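PDB 6TFO: copper-containing nitrite reductase, which probably reduces nitrite to nitric oxide at a copper centre, taking electrons through type 1 copper. Local coordinates for residues 43-48 / 125-130; 77-82 / 117-122; 148-153 / 192-197; 275-280 / 296-301. All coordinates share one frame; numbering follows the deposited sequence.

Interaction 1 of 4, residues 43-48 / 125-130; sequences MVYIGV and AGMQGV
Met-127 reaches across from the 125-130 segment to touch Met-43, Val-44 and Tyr-45, meeting something different at each atom. Its CB stands 4.0 Å from CE2 of Tyr-45. A chi1 of -65° sets CG anti to the carbonyl carbon, and Met-127 CG comes 3.2 Å from Met-43 O; the two methionine chains cross obliquely. SD then lies 4.1 Å from CG of Met-43 and is a ligand of the copper ion. A bend at chi3 (82°) turns CE over one face of the Tyr-45 ring, 4.0 Å from its centroid and displaced toward the rim, a CH-pi contact that accompanies the Met-aromatic one made by the sulfur. CE also approaches Val-44 O at 3.7 Å. This methionine belongs to the type 1 copper site of a cupredoxin domain; the ligand is the centre of an inverse gamma turn just ahead of strand 128-134, while the 42-48 strand lies in the facing sheet of the sandwich. Gln-128 N sits at the edge of the tyrosine ring, near its plane, and the phenol OH is hydrogen-bonded to Asp-81 O in a copper-site loop. The one hydrogen bond across the two segments is at their start, where Met-43 N donates to Ala-125 O at 3.3 Å. Met-43 also packs on Ile-38 of a neighbouring subunit.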
loop_
_atom_site.group_PDB
_atom_site.type_symbol
_atom_site.label_atom_id
_atom_site.label_comp_id
_atom_site.label_asym_id
_atom_site.label_seq_id
_atom_site.Cartn_x
_atom_site.Cartn_y
_atom_site.Cartn_z
ATOM N N MET C 43 -24.348 4.351 -0.128
ATOM C CA MET C 43 -23.832 4.414 -1.518
ATOM C C MET C 43 -24.217 5.779 -2.101
ATOM O O MET C 43 -25.436 6.068 -2.183
ATOM C CB MET C 43 -24.447 3.303 -2.362
ATOM C CG MET C 43 -23.664 2.990 -3.596
ATOM S SD MET C 43 -24.496 1.607 -4.421
ATOM C CE MET C 43 -23.084 0.524 -4.598
ATOM N N VAL C 44 -23.222 6.601 -2.447
ATOM C CA VAL C 44 -23.423 8.050 -2.743
ATOM C C VAL C 44 -22.620 8.497 -3.972
ATOM O O VAL C 44 -21.819 7.719 -4.542
ATOM C CB VAL C 44 -23.056 8.922 -1.530
ATOM C CG1 VAL C 44 -23.950 8.607 -0.343
ATOM C CG2 VAL C 44 -21.581 8.804 -1.170
ATOM N N TYR C 45 -22.864 9.743 -4.357
ATOM C CA TYR C 45 -21.979 10.527 -5.238
ATOM C C TYR C 45 -21.060 11.333 -4.321
ATOM O O TYR C 45 -21.533 11.838 -3.289
ATOM C CB TYR C 45 -22.806 11.434 -6.148
ATOM C CG TYR C 45 -23.756 10.752 -7.098
ATOM C CD1 TYR C 45 -23.319 10.204 -8.290
ATOM C CD2 TYR C 45 -25.116 10.767 -6.862
ATOM C CE1 TYR C 45 -24.202 9.641 -9.198
ATOM C CE2 TYR C 45 -26.012 10.207 -7.753
ATOM C CZ TYR C 45 -25.554 9.649 -8.928
ATOM O OH TYR C 45 -26.446 9.088 -9.791
ATOM N N ILE C 46 -19.782 11.413 -4.677
ATOM C CA ILE C 46 -18.786 12.269 -3.981
ATOM C C ILE C 46 -18.226 13.283 -4.985
ATOM O O ILE C 46 -17.785 12.869 -6.077
ATOM C CB ILE C 46 -17.681 11.416 -3.341
ATOM C CG1 ILE C 46 -18.268 10.245 -2.555
ATOM C CG2 ILE C 46 -16.794 12.294 -2.465
ATOM C CD1 ILE C 46 -17.318 9.083 -2.391
ATOM N N GLY C 47 -18.240 14.567 -4.619
ATOM C CA GLY C 47 -17.691 15.663 -5.438
ATOM C C GLY C 47 -16.181 15.555 -5.571
ATOM O O GLY C 47 -15.521 15.155 -4.583
ATOM N N VAL C 48 -15.659 15.887 -6.759
ATOM C CA VAL C 48 -14.206 15.886 -7.088
ATOM C C VAL C 48 -13.842 17.276 -7.611
ATOM O O VAL C 48 -14.460 17.708 -8.604
ATOM C CB VAL C 48 -13.871 14.804 -8.121
ATOM C CG1 VAL C 48 -12.370 14.688 -8.337
ATOM C CG2 VAL C 48 -14.476 13.469 -7.730
ATOM N N ALA C 125 -30.582 3.488 -1.795
ATOM C CA ALA C 125 -29.323 3.220 -1.054
ATOM C C ALA C 125 -28.550 4.511 -0.741
ATOM O O ALA C 125 -27.595 4.438 0.040
ATOM C CB ALA C 125 -28.481 2.257 -1.840
ATOM N N GLY C 126 -28.914 5.642 -1.356
ATOM C CA GLY C 126 -28.352 6.983 -1.067
ATOM C C GLY C 126 -27.878 7.766 -2.289
ATOM O O GLY C 126 -27.448 8.927 -2.092
ATOM N N MET C 127 -27.917 7.195 -3.502
ATOM C CA MET C 127 -27.342 7.875 -4.705
ATOM C C MET C 127 -28.325 8.939 -5.212
ATOM O O MET C 127 -29.131 8.651 -6.124
ATOM C CB MET C 127 -26.999 6.871 -5.807
ATOM C CG MET C 127 -25.905 5.925 -5.389
ATOM S SD MET C 127 -25.090 5.144 -6.770
ATOM C CE MET C 127 -23.919 6.403 -7.258
ATOM N N GLN C 128 -28.271 10.128 -4.623
ATOM C CA GLN C 128 -29.213 11.240 -4.932
ATOM C C GLN C 128 -28.706 12.550 -4.322
ATOM O O GLN C 128 -28.336 12.544 -3.137
ATOM C CB GLN C 128 -30.616 10.929 -4.437
ATOM C CG GLN C 128 -31.482 12.162 -4.330
ATOM C CD GLN C 128 -32.897 11.855 -3.923
ATOM O OE1 GLN C 128 -33.547 10.968 -4.474
ATOM N NE2 GLN C 128 -33.399 12.637 -2.982
ATOM N N GLY C 129 -28.657 13.614 -5.140
ATOM C CA GLY C 129 -28.338 14.991 -4.717
ATOM C C GLY C 129 -29.239 15.976 -5.429
ATOM O O GLY C 129 -30.081 15.529 -6.268
ATOM N N VAL C 130 -29.084 17.266 -5.140
ATOM C CA VAL C 130 -29.920 18.309 -5.799
ATOM C C VAL C 130 -29.021 19.174 -6.693
ATOM O O VAL C 130 -27.871 19.534 -6.289
ATOM C CB VAL C 130 -30.780 19.106 -4.795
ATOM C CG1 VAL C 130 -30.956 18.358 -3.475
ATOM C CG2 VAL C 130 -30.267 20.511 -4.546
#

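Interaction 2 of 4, residues 77-82 / 117-122; sequences GAQHDA and CSLPGH. With CU (copper (II) ion), chain L.
The imidazoles of His-80 and His-122 meet obliquely at one copper ion, their planes at 56° and their centroids 5.0 Å apart. Leu-119 CB covers one face of the His-122 ring, 3.8 Å above its centre, while His-80 ND1 lies in plane at that ring's edge and Cys-117 SG at the edge of the His-80 ring. This is the type 1 (blue) copper site of a cupredoxin domain. The metal is held by His-80 ND1 at 2.0 Å, Cys-117 SG at 2.2 Å and His-122 ND1 at 2.4 Å, with Met-127 as the fourth ligand. Cys-117 SG also receives two amide N-H groups: a weak bond from Asp-81 N at 3.6 Å, and one from Leu-119 N in its own loop. Both would be expected to draw charge from the sulfur and so temper its donation to copper. Glu-76 bonds NE2 of His-80, a second-shell contact that, with the metal bond, helps fix the turn of this ring. The Asp-81 carboxylate ties the two loops together, and its OD2 also forms a salt bridge with Arg-90. Ser-118 N donates to Asp-81 OD1 at 2.9 Å, and Ser-118 OG to the syn lone pair of Asp-81 OD2 at 2.6 Å.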
loop_
_atom_site.group_PDB
_atom_site.type_symbol
_atom_site.label_atom_id
_atom_site.label_comp_id
_atom_site.label_asym_id
_atom_site.label_seq_id
_atom_site.Cartn_x
_atom_site.Cartn_y
_atom_site.Cartn_z
ATOM N N GLY C 77 -17.193 0.298 -8.246
ATOM C CA GLY C 77 -17.255 -0.795 -9.245
ATOM C C GLY C 77 -18.634 -1.415 -9.390
ATOM O O GLY C 77 -18.729 -2.472 -10.023
ATOM N N ALA C 78 -19.679 -0.792 -8.852
ATOM C CA ALA C 78 -21.078 -1.192 -9.145
ATOM C C ALA C 78 -21.535 -0.450 -10.407
ATOM O O ALA C 78 -20.789 0.391 -10.876
ATOM C CB ALA C 78 -21.976 -0.918 -7.965
ATOM N N GLN C 79 -22.693 -0.785 -10.967
ATOM C CA GLN C 79 -23.247 -0.067 -12.142
ATOM C C GLN C 79 -23.913 1.210 -11.634
ATOM O O GLN C 79 -24.597 1.164 -10.585
ATOM C CB GLN C 79 -24.232 -0.913 -12.937
ATOM C CG GLN C 79 -23.583 -2.138 -13.554
ATOM C CD GLN C 79 -24.452 -2.724 -14.635
ATOM O OE1 GLN C 79 -25.674 -2.665 -14.595
ATOM N NE2 GLN C 79 -23.806 -3.258 -15.648
ATOM N N HIS C 80 -23.667 2.313 -12.341
ATOM C CA HIS C 80 -24.151 3.673 -11.990
ATOM C C HIS C 80 -24.436 4.497 -13.253
ATOM O O HIS C 80 -23.739 4.341 -14.294
ATOM C CB HIS C 80 -23.145 4.426 -11.098
ATOM C CG HIS C 80 -22.772 3.717 -9.840
ATOM N ND1 HIS C 80 -23.651 3.550 -8.810
ATOM C CD2 HIS C 80 -21.613 3.140 -9.459
ATOM C CE1 HIS C 80 -23.060 2.891 -7.838
ATOM N NE2 HIS C 80 -21.811 2.617 -8.219
ATOM N N ASP C 81 -25.429 5.365 -13.131
ATOM C CA ASP C 81 -25.589 6.559 -13.980
ATOM C C ASP C 81 -25.945 7.737 -13.063
ATOM O O ASP C 81 -25.970 7.570 -11.828
ATOM C CB ASP C 81 -26.609 6.280 -15.084
ATOM C CG ASP C 81 -28.007 6.012 -14.570
ATOM O OD1 ASP C 81 -28.263 6.343 -13.423
ATOM O OD2 ASP C 81 -28.817 5.483 -15.341
ATOM N N ALA C 82 -26.142 8.904 -13.661
ATOM C CA ALA C 82 -26.763 10.083 -13.039
ATOM C C ALA C 82 -27.886 10.532 -13.970
ATOM O O ALA C 82 -27.650 10.558 -15.193
ATOM C CB ALA C 82 -25.721 11.156 -12.823
ATOM N N CYS C 117 -29.136 8.037 -9.313
ATOM C CA CYS C 117 -28.770 6.809 -10.047
ATOM C C CYS C 117 -30.049 6.004 -10.267
ATOM O O CYS C 117 -30.816 5.843 -9.323
ATOM C CB CYS C 117 -27.734 5.995 -9.282
ATOM S SG CYS C 117 -27.295 4.462 -10.133
ATOM N N SER C 118 -30.285 5.530 -11.480
ATOM C CA SER C 118 -31.526 4.804 -11.852
ATOM C C SER C 118 -31.322 3.296 -11.701
ATOM O O SER C 118 -32.295 2.586 -11.909
ATOM C CB SER C 118 -31.942 5.128 -13.263
ATOM O OG SER C 118 -31.013 4.587 -14.188
ATOM N N LEU C 119 -30.110 2.820 -11.407
ATOM C CA LEU C 119 -29.866 1.356 -11.240
ATOM C C LEU C 119 -30.707 0.810 -10.069
ATOM O O LEU C 119 -30.989 1.500 -9.095
ATOM C CB LEU C 119 -28.369 1.092 -11.054
ATOM C CG LEU C 119 -27.542 0.880 -12.333
ATOM C CD1 LEU C 119 -28.108 -0.235 -13.216
ATOM C CD2 LEU C 119 -27.429 2.171 -13.127
ATOM N N PRO C 120 -31.189 -0.445 -10.143
ATOM C CA PRO C 120 -32.105 -0.979 -9.134
ATOM C C PRO C 120 -31.612 -0.753 -7.700
ATOM O O PRO C 120 -30.527 -1.203 -7.356
ATOM C CB PRO C 120 -32.177 -2.486 -9.462
ATOM C CG PRO C 120 -31.870 -2.558 -10.953
ATOM C CD PRO C 120 -30.874 -1.436 -11.197
ATOM N N GLY C 121 -32.398 -0.009 -6.928
ATOM C CA GLY C 121 -32.152 0.207 -5.495
ATOM C C GLY C 121 -31.140 1.304 -5.185
ATOM O O GLY C 121 -31.069 1.678 -4.008
ATOM N N HIS C 122 -30.362 1.804 -6.152
ATOM C CA HIS C 122 -29.175 2.659 -5.870
ATOM C C HIS C 122 -29.641 4.005 -5.318
ATOM O O HIS C 122 -28.931 4.581 -4.468
ATOM C CB HIS C 122 -28.277 2.798 -7.104
ATOM C CG HIS C 122 -27.454 1.580 -7.357
ATOM N ND1 HIS C 122 -26.184 1.645 -7.881
ATOM C CD2 HIS C 122 -27.705 0.270 -7.142
ATOM C CE1 HIS C 122 -25.692 0.421 -7.990
ATOM N NE2 HIS C 122 -26.599 -0.436 -7.523
HETATM CU CU CU L . -25.679 3.714 -8.886
#

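Interaction 3 of 4, residues 148-153 / 192-197; sequences ITRDPA and NGKVPG
A single beta bridge pairs Thr-149 with Val-195, joining the chain that enters the reductase core from the N-terminal cupredoxin domain to a loop of the next one. Val-195 N donates to Ile-148 O at 2.7 Å, and Arg-150 N returns to Val-195 O at 3.2 Å; both bonds converge on Val-195, the pattern of a parallel bridge. Arg-150 does most of the remaining work. Its chain bends at chi2 (70°) and chi3 (62°), folding back over the loop, and its CB rests 3.6 Å from Pro-196 CD. The guanidinium then grips a single atom side-on: Pro-196 O lies near its plane, accepting from Arg-150 NE at 2.9 Å and from Arg-150 NH2 at 3.2 Å. The peptide bond before Pro-196 is cis, in the loop between strands 184-191 and 200-203 of the second cupredoxin domain. Over one face of the guanidinium lies Lys-194 CB, 3.7 Å above the plane and toward the rim, the two long chains crossing at about a right angle. The lysine runs on, and Lys-194 NZ donates to Thr-149 O at 3.2 Å, from above that carbonyl's plane. Each cation also has an acidic partner outside the two segments: a salt bridge from Arg-150 NH1 to Asp-154, and a long, weak ion pair from Lys-194 NZ to Asp-147.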
loop_
_atom_site.group_PDB
_atom_site.type_symbol
_atom_site.label_atom_id
_atom_site.label_comp_id
_atom_site.label_asym_id
_atom_site.label_seq_id
_atom_site.Cartn_x
_atom_site.Cartn_y
_atom_site.Cartn_z
ATOM N N ILE C 148 -2.303 39.317 -13.536
ATOM C CA ILE C 148 -1.032 39.155 -14.312
ATOM C C ILE C 148 -1.327 38.900 -15.806
ATOM O O ILE C 148 -0.371 38.679 -16.590
ATOM C CB ILE C 148 -0.136 38.062 -13.686
ATOM C CG1 ILE C 148 -0.859 36.734 -13.435
ATOM C CG2 ILE C 148 0.508 38.594 -12.417
ATOM C CD1 ILE C 148 -1.237 35.969 -14.673
ATOM N N THR C 149 -2.594 38.936 -16.208
ATOM C CA THR C 149 -3.019 38.716 -17.610
ATOM C C THR C 149 -2.717 39.972 -18.439
ATOM O O THR C 149 -3.281 41.047 -18.133
ATOM C CB THR C 149 -4.499 38.331 -17.670
ATOM O OG1 THR C 149 -4.606 37.041 -17.061
ATOM C CG2 THR C 149 -5.057 38.316 -19.078
ATOM N N ARG C 150 -1.864 39.825 -19.453
ATOM C CA ARG C 150 -1.677 40.798 -20.559
ATOM C C ARG C 150 -2.977 40.959 -21.355
ATOM O O ARG C 150 -3.475 39.963 -21.909
ATOM C CB ARG C 150 -0.581 40.301 -21.496
ATOM C CG ARG C 150 -0.297 41.232 -22.670
ATOM C CD ARG C 150 0.379 42.508 -22.238
ATOM N NE ARG C 150 1.678 42.243 -21.640
ATOM C CZ ARG C 150 2.390 43.137 -20.976
ATOM N NH1 ARG C 150 1.925 44.362 -20.817
ATOM N NH2 ARG C 150 3.555 42.805 -20.454
ATOM N N ASP C 151 -3.513 42.170 -21.444
ATOM C CA ASP C 151 -4.660 42.423 -22.350
ATOM C C ASP C 151 -4.181 42.090 -23.761
ATOM O O ASP C 151 -3.056 42.431 -24.122
ATOM C CB ASP C 151 -5.198 43.847 -22.213
ATOM C CG ASP C 151 -6.552 43.966 -22.878
ATOM O OD1 ASP C 151 -6.590 44.118 -24.122
ATOM O OD2 ASP C 151 -7.561 43.805 -22.159
ATOM N N PRO C 152 -4.973 41.387 -24.601
ATOM C CA PRO C 152 -4.515 41.038 -25.949
ATOM C C PRO C 152 -4.413 42.252 -26.898
ATOM O O PRO C 152 -3.769 42.152 -27.917
ATOM C CB PRO C 152 -5.564 40.012 -26.397
ATOM C CG PRO C 152 -6.820 40.438 -25.672
ATOM C CD PRO C 152 -6.331 40.910 -24.320
ATOM N N ALA C 153 -5.020 43.377 -26.519
ATOM C CA ALA C 153 -4.969 44.670 -27.241
ATOM C C ALA C 153 -3.781 45.504 -26.760
ATOM O O ALA C 153 -3.532 46.522 -27.354
ATOM C CB ALA C 153 -6.271 45.411 -27.055
ATOM N N ASN C 192 7.742 42.671 -16.441
ATOM C CA ASN C 192 6.878 43.857 -16.215
ATOM C C ASN C 192 5.527 43.432 -15.641
ATOM O O ASN C 192 4.525 44.115 -15.900
ATOM C CB ASN C 192 6.781 44.685 -17.500
ATOM C CG ASN C 192 8.103 45.356 -17.791
ATOM O OD1 ASN C 192 9.065 44.712 -18.196
ATOM N ND2 ASN C 192 8.192 46.633 -17.468
ATOM N N GLY C 193 5.518 42.373 -14.833
ATOM C CA GLY C 193 4.378 42.015 -13.962
ATOM C C GLY C 193 3.188 41.453 -14.719
ATOM O O GLY C 193 2.091 41.463 -14.126
ATOM N N LYS C 194 3.372 40.979 -15.962
ATOM C CA LYS C 194 2.265 40.427 -16.791
ATOM C C LYS C 194 2.760 39.280 -17.684
ATOM O O LYS C 194 3.977 39.148 -17.902
ATOM C CB LYS C 194 1.617 41.560 -17.588
ATOM C CG LYS C 194 0.363 42.144 -16.964
ATOM C CD LYS C 194 0.295 43.654 -17.019
ATOM C CE LYS C 194 -1.127 44.192 -17.009
ATOM N NZ LYS C 194 -2.056 43.344 -16.211
ATOM N N VAL C 195 1.821 38.454 -18.151
ATOM C CA VAL C 195 2.103 37.238 -18.966
ATOM C C VAL C 195 1.146 37.259 -20.147
ATOM O O VAL C 195 -0.062 37.267 -19.934
ATOM C CB VAL C 195 1.940 35.934 -18.158
ATOM C CG1 VAL C 195 2.214 34.695 -18.999
ATOM C CG2 VAL C 195 2.822 35.932 -16.931
ATOM N N PRO C 196 1.644 37.306 -21.405
ATOM C CA PRO C 196 3.077 37.421 -21.693
ATOM C C PRO C 196 3.675 38.802 -21.384
ATOM O O PRO C 196 2.940 39.714 -21.086
ATOM C CB PRO C 196 3.155 37.175 -23.207
ATOM C CG PRO C 196 1.807 37.662 -23.714
ATOM C CD PRO C 196 0.839 37.229 -22.630
ATOM N N GLY C 197 5.001 38.906 -21.475
ATOM C CA GLY C 197 5.763 40.159 -21.315
ATOM C C GLY C 197 5.368 41.203 -22.362
ATOM O O GLY C 197 4.514 40.954 -23.215
#

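Interaction 4 of 4, residues 275-280 / 296-301; sequences GMYGLL and YVMQGE. With CU (copper (II) ion), chain J.
Tyr-277 CG sits between its backbone N and carbonyl carbon (chi1 49°) and the ring runs toward strand 293-302, whereas Tyr-296 CG, anti to its N (chi1 -176°), starts a ring that points back to strand 277-283. The two strands belong to different sheets, those of the second and third cupredoxin domains, so side chains rather than backbone pairing carry most of the contact. Between the tyrosines lies Met-298. Its SD meets the edge of the Tyr-277 ring in plane, 3.8 Å from CD1, a Met-aromatic contact, and also presses to 3.4 Å on Gly-278 CA. Its CE continues to Leu-279 CD2 at 3.9 Å. Leu-279 slides past Tyr-296 in the opposite direction, and Leu-279 CB lies 3.7 Å from Tyr-296 CE1. The far end of Tyr-277 passes over Gly-300, where Tyr-277 OH is 3.5 Å from Gly-300 CA, a closeness allowed by the missing side chain; a water 2.8 Å from that OH also donates weakly to Met-298 O. One residue before Tyr-277, the SD of Met-276 binds a type 1 copper ion together with His-222, Cys-263 and His-271. At the other tyrosine, Leu-279 N donates to Tyr-296 OH at 3.0 Å. This buried hydroxyl is also bonded to Gly-197 O, a carbonyl that can only accept, which implies that it donates to Gly-197 O and accepts from Leu-279 N.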
loop_
_atom_site.group_PDB
_atom_site.type_symbol
_atom_site.label_atom_id
_atom_site.label_comp_id
_atom_site.label_asym_id
_atom_site.label_seq_id
_atom_site.Cartn_x
_atom_site.Cartn_y
_atom_site.Cartn_z
ATOM N N GLY C 275 6.168 32.299 -16.267
ATOM C CA GLY C 275 5.506 33.288 -17.143
ATOM C C GLY C 275 6.458 34.201 -17.900
ATOM O O GLY C 275 5.950 35.208 -18.462
ATOM N N MET C 276 7.759 33.874 -17.958
ATOM C CA MET C 276 8.802 34.770 -18.528
ATOM C C MET C 276 8.946 34.479 -20.032
ATOM O O MET C 276 9.981 33.923 -20.466
ATOM C CB MET C 276 10.131 34.643 -17.770
ATOM C CG MET C 276 9.975 34.926 -16.268
ATOM S SD MET C 276 11.523 35.301 -15.362
ATOM C CE MET C 276 11.726 37.008 -15.840
ATOM N N TYR C 277 7.926 34.879 -20.806
ATOM C CA TYR C 277 7.927 34.813 -22.288
ATOM C C TYR C 277 7.116 35.971 -22.874
ATOM O O TYR C 277 6.190 36.465 -22.216
ATOM C CB TYR C 277 7.404 33.454 -22.765
ATOM C CG TYR C 277 6.110 32.967 -22.151
ATOM C CD1 TYR C 277 4.879 33.287 -22.714
ATOM C CD2 TYR C 277 6.112 32.111 -21.057
ATOM C CE1 TYR C 277 3.687 32.795 -22.192
ATOM C CE2 TYR C 277 4.929 31.609 -20.523
ATOM C CZ TYR C 277 3.712 31.941 -21.099
ATOM O OH TYR C 277 2.549 31.455 -20.585
ATOM N N GLY C 278 7.464 36.371 -24.102
ATOM C CA GLY C 278 6.815 37.449 -24.877
ATOM C C GLY C 278 7.185 37.392 -26.345
ATOM O O GLY C 278 7.939 36.470 -26.755
ATOM N N LEU C 279 6.681 38.346 -27.126
ATOM C CA LEU C 279 6.923 38.421 -28.596
ATOM C C LEU C 279 7.689 39.705 -28.936
ATOM O O LEU C 279 7.379 40.761 -28.352
ATOM C CB LEU C 279 5.583 38.369 -29.332
ATOM C CG LEU C 279 4.908 37.003 -29.419
ATOM C CD1 LEU C 279 3.621 37.101 -30.219
ATOM C CD2 LEU C 279 5.823 35.954 -30.025
ATOM N N LEU C 280 8.693 39.572 -29.805
ATOM C CA LEU C 280 9.432 40.650 -30.521
ATOM C C LEU C 280 9.070 40.562 -32.007
ATOM O O LEU C 280 9.444 39.536 -32.633
ATOM C CB LEU C 280 10.946 40.447 -30.332
ATOM C CG LEU C 280 11.855 41.366 -31.144
ATOM C CD1 LEU C 280 11.645 42.823 -30.719
ATOM C CD2 LEU C 280 13.308 40.944 -31.010
ATOM N N TYR C 296 -2.394 40.392 -29.426
ATOM C CA TYR C 296 -1.226 39.731 -28.792
ATOM C C TYR C 296 -1.718 38.562 -27.926
ATOM O O TYR C 296 -2.386 38.803 -26.906
ATOM C CB TYR C 296 -0.512 40.778 -27.946
ATOM C CG TYR C 296 0.764 40.353 -27.277
ATOM C CD1 TYR C 296 1.474 39.230 -27.662
ATOM C CD2 TYR C 296 1.306 41.157 -26.296
ATOM C CE1 TYR C 296 2.681 38.911 -27.066
ATOM C CE2 TYR C 296 2.511 40.859 -25.700
ATOM C CZ TYR C 296 3.202 39.729 -26.078
ATOM O OH TYR C 296 4.386 39.453 -25.454
ATOM N N VAL C 297 -1.448 37.329 -28.352
ATOM C CA VAL C 297 -1.845 36.094 -27.622
ATOM C C VAL C 297 -0.643 35.139 -27.536
ATOM O O VAL C 297 0.010 34.884 -28.569
ATOM C CB VAL C 297 -3.072 35.425 -28.263
ATOM C CG1 VAL C 297 -3.411 34.119 -27.561
ATOM C CG2 VAL C 297 -4.279 36.355 -28.273
ATOM N N MET C 298 -0.371 34.622 -26.330
ATOM C CA MET C 298 0.672 33.599 -26.097
ATOM C C MET C 298 0.110 32.472 -25.223
ATOM O O MET C 298 -0.664 32.753 -24.284
ATOM C CB MET C 298 1.919 34.211 -25.455
ATOM C CG MET C 298 2.682 35.109 -26.396
ATOM S SD MET C 298 4.419 35.336 -25.933
ATOM C CE MET C 298 5.200 33.948 -26.753
ATOM N N GLN C 299 0.457 31.225 -25.568
ATOM C CA GLN C 299 -0.009 30.002 -24.870
ATOM C C GLN C 299 1.151 29.474 -24.037
ATOM O O GLN C 299 2.293 29.442 -24.528
ATOM C CB GLN C 299 -0.507 28.951 -25.869
ATOM C CG GLN C 299 -0.792 27.592 -25.266
ATOM C CD GLN C 299 -1.349 26.660 -26.305
ATOM O OE1 GLN C 299 -2.133 27.066 -27.168
ATOM N NE2 GLN C 299 -0.935 25.402 -26.225
ATOM N N GLY C 300 0.846 29.037 -22.823
ATOM C CA GLY C 300 1.829 28.335 -21.985
ATOM C C GLY C 300 1.158 27.385 -21.027
ATOM O O GLY C 300 -0.100 27.355 -20.972
ATOM N N GLU C 301 1.986 26.642 -20.302
ATOM C CA GLU C 301 1.547 25.601 -19.345
ATOM C C GLU C 301 2.048 25.959 -17.935
ATOM O O GLU C 301 3.118 26.572 -17.790
ATOM C CB GLU C 301 2.051 24.213 -19.769
ATOM C CG GLU C 301 2.008 23.912 -21.267
ATOM C CD GLU C 301 3.354 23.871 -21.969
ATOM O OE1 GLU C 301 4.364 23.503 -21.314
ATOM O OE2 GLU C 301 3.399 24.171 -23.179
HETATM CU CU CU J . 13.826 34.355 -15.126
HETATM O O HOH W 1 -0.198 32.026 -20.931
#

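Overall arrangement
Along the chain, interaction 2 is nested inside the loop closed by interaction 1; interactions 3 and 4 follow in series. The first pair lies in the N-terminal cupredoxin domain, centres 10 Å apart; they surround one type 1 copper, and both also touch a neighbouring subunit. The second pair, centres 8 Å apart, lies in the reductase core, where loop 192-197 meets both residues 148-153 and strands 277-283 and 293-302 at the junction of the second and third domains. Between the pairs the centres are 42 to 48 Å apart, consistent with a tethered domain whose copper site is well removed from the core copper bound by Met-276 of the same chain.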